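PDB 4FO0: actin-related protein 8, which binds ATP, shows low basal ATPase activity and is a proposed core component of the INO80 chromatin remodelling complex, involved in transcription, DNA replication and probably DNA repair. Local coordinates for residues 324-327 with 328-332; 367-370 with 371-374. All coordinates share one frame; numbering follows the deposited sequence.

In the fold
Contacts 1 and 2 are both local contacts within loops, and both lie in the actin-like body of the protein. They follow one another along the chain, with the rest of strand 330-336, strand 343-350 and helix 353-359 between them. Their centres are 31 Å apart, and their nearest atoms are about 17 Å apart, so they do not touch. Contact 1 starts an edge strand of a three-stranded sheet at the surface. Contact 2 leads the chain into strand 375-377, at one edge of the six-stranded sheet that includes strand 247-253, whose end carries the first of the ATP-binding residues Asp252 to Asp255. Neither contact is part of the ATP site. The side chains of Ile326 and Ile369 are each about 13 Å from the nucleotide.

Contact 1. Residues 324-327 with 328-332; sequences QDIS and GLQDH
Gly328 sits close against Ser327 O, the same atom that Gln330 reaches from further along the chain. Its phi is positive. A CB on this residue would run into Ser327 O, so this backbone conformation suits glycine. Leu329 comes next and turns its side chain away from residues 324-327, to pack on Arg349 and on Ala105 of helix 102-109.

Gln330 points back toward Ser327 and carries the contact. Its chain bends at chi2 (86°) and folds the amide toward Ser327. NE2 donates to Ser327 O at 3.2 Å, with an N-H...O angle of 157°. The acceptor lies nearly in the Gln330 amide plane, but NE2 is tilted 33° from the Ser327 carbonyl plane. OE1 of the same amide lies 3.7 Å from Ile326 CG2, and the two side chains cross at about a right angle. Here the loop from helix 306-319 becomes an edge strand of an antiparallel three-stranded sheet, and Gln330 pairs with Leu350 through the backbone. With an alanine here, Ser327 O would probably lose this side-chain donor, and Ile326 CG2 its neighbour.

Asp331 then forms a salt bridge with Arg349.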
loop_
_atom_site.group_PDB
_atom_site.type_symbol
_atom_site.label_atom_id
_atom_site.label_comp_id
_atom_site.label_asym_id
_atom_site.label_seq_id
_atom_site.Cartn_x
_atom_site.Cartn_y
_atom_site.Cartn_z
ATOM N N GLN A 324 19.427 13.498 2.998
ATOM C CA GLN A 324 20.561 14.059 2.244
ATOM C C GLN A 324 21.900 13.765 2.896
ATOM O O GLN A 324 22.918 13.609 2.217
ATOM C CB GLN A 324 20.451 15.576 2.101
ATOM C CG GLN A 324 19.557 16.036 0.995
ATOM C CD GLN A 324 20.068 15.659 -0.384
ATOM O OE1 GLN A 324 19.407 14.913 -1.114
ATOM N NE2 GLN A 324 21.227 16.199 -0.764
ATOM N N ASP A 325 21.894 13.697 4.217
ATOM C CA ASP A 325 23.134 13.664 4.978
ATOM C C ASP A 325 23.807 12.299 5.029
ATOM O O ASP A 325 24.974 12.195 5.414
ATOM C CB ASP A 325 22.908 14.245 6.373
ATOM C CG ASP A 325 22.419 15.686 6.324
ATOM O OD1 ASP A 325 22.852 16.439 5.422
ATOM O OD2 ASP A 325 21.587 16.061 7.173
ATOM N N ILE A 326 23.076 11.263 4.629
ATOM C CA ILE A 326 23.650 9.934 4.460
ATOM C C ILE A 326 24.197 9.851 3.043
ATOM O O ILE A 326 23.435 9.824 2.074
ATOM C CB ILE A 326 22.588 8.824 4.638
ATOM C CG1 ILE A 326 21.982 8.858 6.034
ATOM C CG2 ILE A 326 23.180 7.451 4.394
ATOM C CD1 ILE A 326 20.942 7.768 6.240
ATOM N N SER A 327 25.514 9.810 2.909
ATOM C CA SER A 327 26.107 9.876 1.580
ATOM C C SER A 327 27.366 9.045 1.510
ATOM O O SER A 327 27.829 8.519 2.521
ATOM C CB SER A 327 26.439 11.327 1.230
ATOM O OG SER A 327 27.443 11.841 2.096
ATOM N N GLY A 328 27.916 8.928 0.307
ATOM C CA GLY A 328 29.096 8.112 0.078
ATOM C C GLY A 328 28.776 6.655 -0.190
ATOM O O GLY A 328 27.611 6.255 -0.254
ATOM N N LEU A 329 29.823 5.861 -0.378
ATOM C CA LEU A 329 29.667 4.422 -0.488
ATOM C C LEU A 329 29.659 3.836 0.919
ATOM O O LEU A 329 30.481 4.207 1.744
ATOM C CB LEU A 329 30.792 3.831 -1.334
ATOM C CG LEU A 329 30.581 3.888 -2.846
ATOM C CD1 LEU A 329 31.888 3.679 -3.558
ATOM C CD2 LEU A 329 29.574 2.837 -3.304
ATOM N N GLN A 330 28.701 2.961 1.207
ATOM C CA GLN A 330 28.633 2.302 2.508
ATOM C C GLN A 330 28.711 0.799 2.347
ATOM O O GLN A 330 28.255 0.222 1.348
ATOM C CB GLN A 330 27.342 2.641 3.252
ATOM C CG GLN A 330 27.504 3.605 4.409
ATOM C CD GLN A 330 27.447 5.059 3.960
ATOM O OE1 GLN A 330 26.369 5.649 3.886
ATOM N NE2 GLN A 330 28.609 5.643 3.655
ATOM N N ASP A 331 29.287 0.156 3.348
ATOM C CA ASP A 331 29.339 -1.293 3.357
ATOM C C ASP A 331 28.124 -1.844 4.079
ATOM O O ASP A 331 27.834 -1.462 5.215
ATOM C CB ASP A 331 30.647 -1.778 3.966
ATOM C CG ASP A 331 31.809 -1.652 2.995
ATOM O OD1 ASP A 331 31.621 -1.974 1.801
ATOM O OD2 ASP A 331 32.899 -1.217 3.415
ATOM N N HIS A 332 27.388 -2.700 3.377
ATOM C CA HIS A 332 26.167 -3.309 3.897
ATOM C C HIS A 332 26.210 -4.830 3.793
ATOM O O HIS A 332 27.004 -5.411 3.042
ATOM C CB HIS A 332 24.950 -2.808 3.119
ATOM C CG HIS A 332 24.754 -1.326 3.177
ATOM N ND1 HIS A 332 24.196 -0.692 4.267
ATOM C CD2 HIS A 332 25.023 -0.354 2.271
ATOM C CE1 HIS A 332 24.136 0.607 4.034
ATOM N NE2 HIS A 332 24.632 0.838 2.831
#

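Contact 2. Residues 367-370 with 371-374; sequences FGIV and GQKM
Ile369 packs against Gln372 and Met374 on the buried side of this loop. Its CG2 methyl is the point where the later side chains meet it. CG2 is 3.5 Å from Gln372 CG. The isoleucine and glutamine chains cross at about a right angle. The bend at chi2 (-72°) brings Met374 SD to 4.1 Å from Ile369 CG2. Met374 CE is modelled too close to the same methyl, so the exact placing of CE is doubtful. Arg63 touches both Ile369 and Met374, and Asp282 of helix 280-293 also meets Ile369.

The looser side belongs to Gly371, which is exposed, and Gln372, which is partly exposed. Gly371 has a positive phi; a CB there would run into Val370 O. Gln372 also bends at chi2 (-72°). This lets NE2 donate to Val370 O at 3.1 Å, with an almost straight N-H...O angle of 176°. The acceptor lies in the Gln372 amide plane, while the donor is tilted out of the carbonyl plane of Val370.

A water sits separately, between Ile369 O and Gln372 N. It accepts a hydrogen bond from Gln372 N at 2.9 Å. It lies 3.1 Å from Ile369 O and can donate to it, though other acceptors compete for its protons. Ile369 O and Gln372 N are 5.5 Å apart, so they do not bond directly.

The result is a loop bend at Gly371, between helix 353-359 and strand 375-377. In actin terms it probably marks the return of the chain from subdomain 4 to the six-stranded sheet of subdomain 3.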
loop_
_atom_site.group_PDB
_atom_site.type_symbol
_atom_site.label_atom_id
_atom_site.label_comp_id
_atom_site.label_asym_id
_atom_site.label_seq_id
_atom_site.Cartn_x
_atom_site.Cartn_y
_atom_site.Cartn_z
ATOM N N PHE A 367 10.223 5.463 -13.226
ATOM C CA PHE A 367 9.700 4.096 -13.261
ATOM C C PHE A 367 9.674 3.513 -14.656
ATOM O O PHE A 367 9.621 2.295 -14.811
ATOM C CB PHE A 367 8.315 4.023 -12.609
ATOM C CG PHE A 367 8.348 4.289 -11.143
ATOM C CD1 PHE A 367 9.417 3.837 -10.379
ATOM C CD2 PHE A 367 7.360 5.022 -10.530
ATOM C CE1 PHE A 367 9.473 4.091 -9.016
ATOM C CE2 PHE A 367 7.408 5.278 -9.169
ATOM C CZ PHE A 367 8.461 4.813 -8.409
ATOM N N GLY A 368 9.729 4.388 -15.660
ATOM C CA GLY A 368 9.742 3.992 -17.056
ATOM C C GLY A 368 8.458 3.329 -17.518
ATOM O O GLY A 368 8.485 2.492 -18.409
ATOM N N ILE A 369 7.333 3.693 -16.909
ATOM C CA ILE A 369 6.046 3.130 -17.299
ATOM C C ILE A 369 5.473 3.925 -18.463
ATOM O O ILE A 369 5.318 5.140 -18.383
ATOM C CB ILE A 369 5.045 3.112 -16.124
ATOM C CG1 ILE A 369 5.607 2.290 -14.959
ATOM C CG2 ILE A 369 3.724 2.524 -16.561
ATOM C CD1 ILE A 369 5.008 2.663 -13.596
ATOM N N VAL A 370 5.172 3.235 -19.553
ATOM C CA VAL A 370 4.747 3.900 -20.772
ATOM C C VAL A 370 3.415 3.358 -21.264
ATOM O O VAL A 370 3.203 2.138 -21.336
ATOM C CB VAL A 370 5.799 3.741 -21.885
ATOM C CG1 VAL A 370 5.337 4.398 -23.159
ATOM C CG2 VAL A 370 7.129 4.337 -21.443
ATOM N N GLY A 371 2.508 4.274 -21.584
ATOM C CA GLY A 371 1.246 3.898 -22.187
ATOM C C GLY A 371 0.144 3.490 -21.232
ATOM O O GLY A 371 -0.794 2.813 -21.635
ATOM N N GLN A 372 0.238 3.905 -19.975
ATOM C CA GLN A 372 -0.782 3.547 -18.996
ATOM C C GLN A 372 -1.400 4.778 -18.380
ATOM O O GLN A 372 -0.772 5.839 -18.305
ATOM C CB GLN A 372 -0.173 2.695 -17.893
ATOM C CG GLN A 372 0.868 1.758 -18.418
ATOM C CD GLN A 372 0.251 0.635 -19.204
ATOM O OE1 GLN A 372 -0.694 -0.000 -18.740
ATOM N NE2 GLN A 372 0.766 0.391 -20.409
ATOM N N LYS A 373 -2.644 4.632 -17.949
ATOM C CA LYS A 373 -3.298 5.656 -17.148
ATOM C C LYS A 373 -2.590 5.669 -15.797
ATOM O O LYS A 373 -2.538 4.654 -15.109
ATOM C CB LYS A 373 -4.791 5.339 -16.993
ATOM C CG LYS A 373 -5.609 6.421 -16.300
ATOM C CD LYS A 373 -7.044 5.943 -16.094
ATOM C CE LYS A 373 -7.837 6.876 -15.197
ATOM N NZ LYS A 373 -7.791 8.273 -15.687
ATOM N N MET A 374 -2.019 6.809 -15.438
ATOM C CA MET A 374 -1.183 6.911 -14.247
ATOM C C MET A 374 -1.828 7.744 -13.157
ATOM O O MET A 374 -1.543 7.573 -11.978
ATOM C CB MET A 374 0.165 7.504 -14.631
ATOM C CG MET A 374 0.983 6.541 -15.448
ATOM S SD MET A 374 1.550 5.226 -14.355
ATOM C CE MET A 374 1.468 3.851 -15.491
HETATM O O HOH W 1 2.319 5.587 -18.788
#